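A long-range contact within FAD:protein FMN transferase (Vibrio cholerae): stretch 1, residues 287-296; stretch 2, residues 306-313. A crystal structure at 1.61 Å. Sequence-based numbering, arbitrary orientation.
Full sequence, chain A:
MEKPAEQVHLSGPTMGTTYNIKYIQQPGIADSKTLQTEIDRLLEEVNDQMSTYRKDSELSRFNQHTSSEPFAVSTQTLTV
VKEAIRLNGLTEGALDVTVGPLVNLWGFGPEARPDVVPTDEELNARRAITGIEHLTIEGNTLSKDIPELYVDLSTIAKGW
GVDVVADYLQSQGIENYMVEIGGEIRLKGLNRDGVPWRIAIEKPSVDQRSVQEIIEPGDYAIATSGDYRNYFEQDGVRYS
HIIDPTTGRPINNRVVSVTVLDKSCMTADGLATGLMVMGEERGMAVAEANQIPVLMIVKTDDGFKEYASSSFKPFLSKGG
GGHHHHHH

Stretch 1, residues 287-296: AEANQIPVLM
Stretch 2 (306-313) EYASSSFK

Stretch 1 enters as the last turn of a helix, Ala287 and Glu288 near -64/-43 in phi/psi, Ala289 at -70/-20. Asn290 (-123/14) leaves helical geometry, and Gln291 takes up a left-handed conformation (56/42), a turn spanned by a hydrogen bond from Ile292 N to Ala287 O (3.0 Å). Ile292 (-96/121) and Pro293 (-70/115) are extended and lead into the strand Val294 to Met296, with phi from -138 to -113° and psi from 120 to 143°. Stretch 2 begins as the strand Glu306 to Ala308 (phi -124 to -108°, psi 119 to 145°). After Ser309 (-68/163), residues Ser310 to Phe312 adopt helical phi/psi, and Phe312 N bonds back to Ser309 O (3.0 Å).

The strands run antiparallel, their directions 167° apart and their axes approaching to 4.7 Å. Met296 and Tyr307 form the hydrogen-bonded pair, CA to CA 5.2 Å, with Met296 N to Tyr307 O and Tyr307 N to Met296 O both 2.8 Å. Leu295 faces Ala308 in a non-hydrogen-bonded pair, CA to CA 4.5 Å. The next backbone bond is Ser309 N to Val294 O (2.9 Å). Its reciprocal is supplied by a side chain: Val294 N donates to Ser309 OG (3.0 Å), and that hydroxyl, in the p rotamer, donates to Ile292 O (2.7 Å). Ser309 thus carries the pairing beyond the strand end.

Leu295 and Ala308 project to one face of the sheet, Met296 and Tyr307 to the other. Leu295 (chi1 t, chi2 p) places CD1 3.9 Å from Ala308 CB. Phe312 (chi1 t, chi2 91°) lays its ring against Leu295, whose CB lies over one face, 3.9 Å from the ring centroid and 15° off the normal. Pro293, C-gamma exo, adds an apolar contact from CB to Phe312 CD1 (4.0 Å). Met296 (m, t, t) carries its end away from stretch 2; Tyr307 has chi1 m.

The helix contributes Glu288 (chi1 and chi2 both m, chi3 -38°). Its CA-to-CB bond points sideways, but the carboxylate reaches Ser310 with both oxygens: Ser310 N donates to Glu288 OE2 (2.6 Å), and Ser310 OG, chi1 m, to Glu288 OE1 (2.9 Å). This two-point grip ties the helix end to the turn after the strand. Ser311, chi1 p, packs its OG 2.9 Å from Pro293 N, which has no hydrogen to share. A water accepts from Ser311 N (3.2 Å from the water O) and donates to Ala287 O (3.0 Å from the same O), bridging the two stretches.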

# COMPACT_ATOMS: atom_id res chain seq x y z
N ALA A 287 5.18 -1.40 16.20
CA ALA A 287 6.44 -1.49 15.43
C ALA A 287 7.54 -2.01 16.37
O ALA A 287 8.39 -2.82 15.96
CB ALA A 287 6.83 -0.16 14.85
N GLU A 288 7.56 -1.52 17.59
CA GLU A 288 8.55 -1.98 18.59
C GLU A 288 8.38 -3.46 18.93
O GLU A 288 9.41 -4.16 18.97
CB GLU A 288 8.42 -1.16 19.86
CG GLU A 288 9.12 0.16 19.71
CD GLU A 288 10.60 0.05 19.43
OE1 GLU A 288 11.27 -0.84 19.99
OE2 GLU A 288 11.08 0.94 18.75
N ALA A 289 7.15 -3.89 19.16
CA ALA A 289 6.82 -5.24 19.64
C ALA A 289 7.08 -6.27 18.54
O ALA A 289 7.25 -7.46 18.87
CB ALA A 289 5.39 -5.29 20.12
N ASN A 290 7.14 -5.83 17.28
CA ASN A 290 7.16 -6.78 16.14
C ASN A 290 8.39 -6.55 15.26
O ASN A 290 8.45 -7.13 14.14
CB ASN A 290 5.84 -6.70 15.39
CG ASN A 290 4.67 -7.18 16.23
OD1 ASN A 290 4.43 -8.38 16.32
ND2 ASN A 290 3.95 -6.28 16.88
N GLN A 291 9.38 -5.80 15.73
CA GLN A 291 10.63 -5.65 14.96
C GLN A 291 10.31 -5.10 13.56
O GLN A 291 10.94 -5.54 12.61
CB GLN A 291 11.39 -6.97 14.79
CG GLN A 291 11.60 -7.72 16.08
CD GLN A 291 12.68 -7.04 16.88
OE1 GLN A 291 12.47 -5.96 17.44
NE2 GLN A 291 13.85 -7.66 16.95
N ILE A 292 9.39 -4.14 13.46
CA ILE A 292 9.07 -3.47 12.17
C ILE A 292 9.87 -2.18 12.10
O ILE A 292 9.72 -1.34 13.00
CB ILE A 292 7.57 -3.19 12.05
CG1 ILE A 292 6.71 -4.41 12.35
CG2 ILE A 292 7.27 -2.64 10.67
CD1 ILE A 292 5.24 -4.08 12.41
N PRO A 293 10.74 -1.99 11.09
CA PRO A 293 11.41 -0.72 10.86
C PRO A 293 10.38 0.32 10.37
O PRO A 293 9.81 0.19 9.28
CB PRO A 293 12.49 -1.00 9.83
CG PRO A 293 12.59 -2.50 9.78
CD PRO A 293 11.23 -3.02 10.15
N VAL A 294 10.14 1.35 11.19
CA VAL A 294 9.14 2.39 10.85
C VAL A 294 9.70 3.76 11.20
O VAL A 294 10.32 3.90 12.29
CB VAL A 294 7.81 2.17 11.58
CG1 VAL A 294 6.77 3.16 11.10
CG2 VAL A 294 7.34 0.74 11.41
N LEU A 295 9.39 4.73 10.35
CA LEU A 295 9.59 6.16 10.64
C LEU A 295 8.24 6.85 10.48
O LEU A 295 7.66 6.87 9.39
CB LEU A 295 10.64 6.75 9.70
CG LEU A 295 10.97 8.22 9.97
CD1 LEU A 295 11.71 8.35 11.28
CD2 LEU A 295 11.79 8.79 8.82
N MET A 296 7.79 7.46 11.57
CA MET A 296 6.56 8.25 11.52
C MET A 296 6.91 9.70 11.73
O MET A 296 7.67 9.98 12.68
CB MET A 296 5.60 7.88 12.62
CG MET A 296 5.03 6.56 12.46
SD MET A 296 3.63 6.64 13.55
CE MET A 296 3.35 4.91 13.77
N GLU A 306 9.91 13.36 14.44
CA GLU A 306 10.03 12.00 13.89
C GLU A 306 10.06 11.01 15.05
O GLU A 306 10.71 11.28 16.07
CB GLU A 306 11.31 11.77 13.11
CG GLU A 306 11.83 12.99 12.41
CD GLU A 306 12.94 12.68 11.43
OE1 GLU A 306 13.71 11.73 11.68
OE2 GLU A 306 13.05 13.42 10.44
N TYR A 307 9.48 9.86 14.84
CA TYR A 307 9.63 8.70 15.73
C TYR A 307 10.13 7.55 14.86
O TYR A 307 9.42 7.25 13.87
CB TYR A 307 8.29 8.30 16.34
CG TYR A 307 7.67 9.31 17.26
CD1 TYR A 307 7.97 9.37 18.61
CD2 TYR A 307 6.74 10.19 16.76
CE1 TYR A 307 7.35 10.29 19.44
CE2 TYR A 307 6.10 11.10 17.57
CZ TYR A 307 6.41 11.16 18.91
OH TYR A 307 5.76 12.11 19.64
N ALA A 308 11.30 7.03 15.18
CA ALA A 308 11.88 5.85 14.50
C ALA A 308 11.80 4.67 15.48
O ALA A 308 12.17 4.83 16.65
CB ALA A 308 13.29 6.11 14.07
N SER A 309 11.34 3.52 15.00
CA SER A 309 11.35 2.28 15.81
C SER A 309 12.81 1.84 16.02
O SER A 309 13.68 2.24 15.23
CB SER A 309 10.52 1.22 15.17
OG SER A 309 11.08 0.78 13.95
N SER A 310 13.04 0.96 16.99
CA SER A 310 14.39 0.40 17.29
C SER A 310 14.97 -0.26 16.04
O SER A 310 16.19 -0.21 15.87
CB SER A 310 14.31 -0.57 18.42
OG SER A 310 14.01 0.14 19.61
N SER A 311 14.14 -0.89 15.22
CA SER A 311 14.65 -1.63 14.05
C SER A 311 14.87 -0.70 12.85
O SER A 311 15.49 -1.16 11.88
CB SER A 311 13.77 -2.81 13.76
OG SER A 311 12.49 -2.35 13.42
N PHE A 312 14.42 0.56 12.90
CA PHE A 312 14.65 1.59 11.86
C PHE A 312 15.90 2.43 12.13
O PHE A 312 16.45 3.02 11.18
CB PHE A 312 13.50 2.60 11.76
CG PHE A 312 13.52 3.41 10.49
CD1 PHE A 312 12.84 2.99 9.36
CD2 PHE A 312 14.23 4.60 10.42
CE1 PHE A 312 12.88 3.74 8.18
CE2 PHE A 312 14.26 5.35 9.25
CZ PHE A 312 13.61 4.91 8.13
N LYS A 313 16.33 2.52 13.39
CA LYS A 313 17.46 3.39 13.82
C LYS A 313 18.62 3.25 12.83
O LYS A 313 19.06 4.26 12.28
CB LYS A 313 17.89 3.07 15.26
CG LYS A 313 16.79 3.16 16.31
CD LYS A 313 16.02 4.48 16.34
CE LYS A 313 15.35 4.73 17.67
NZ LYS A 313 14.85 6.13 17.78
O HOH W 1 11.26 -2.10 15.95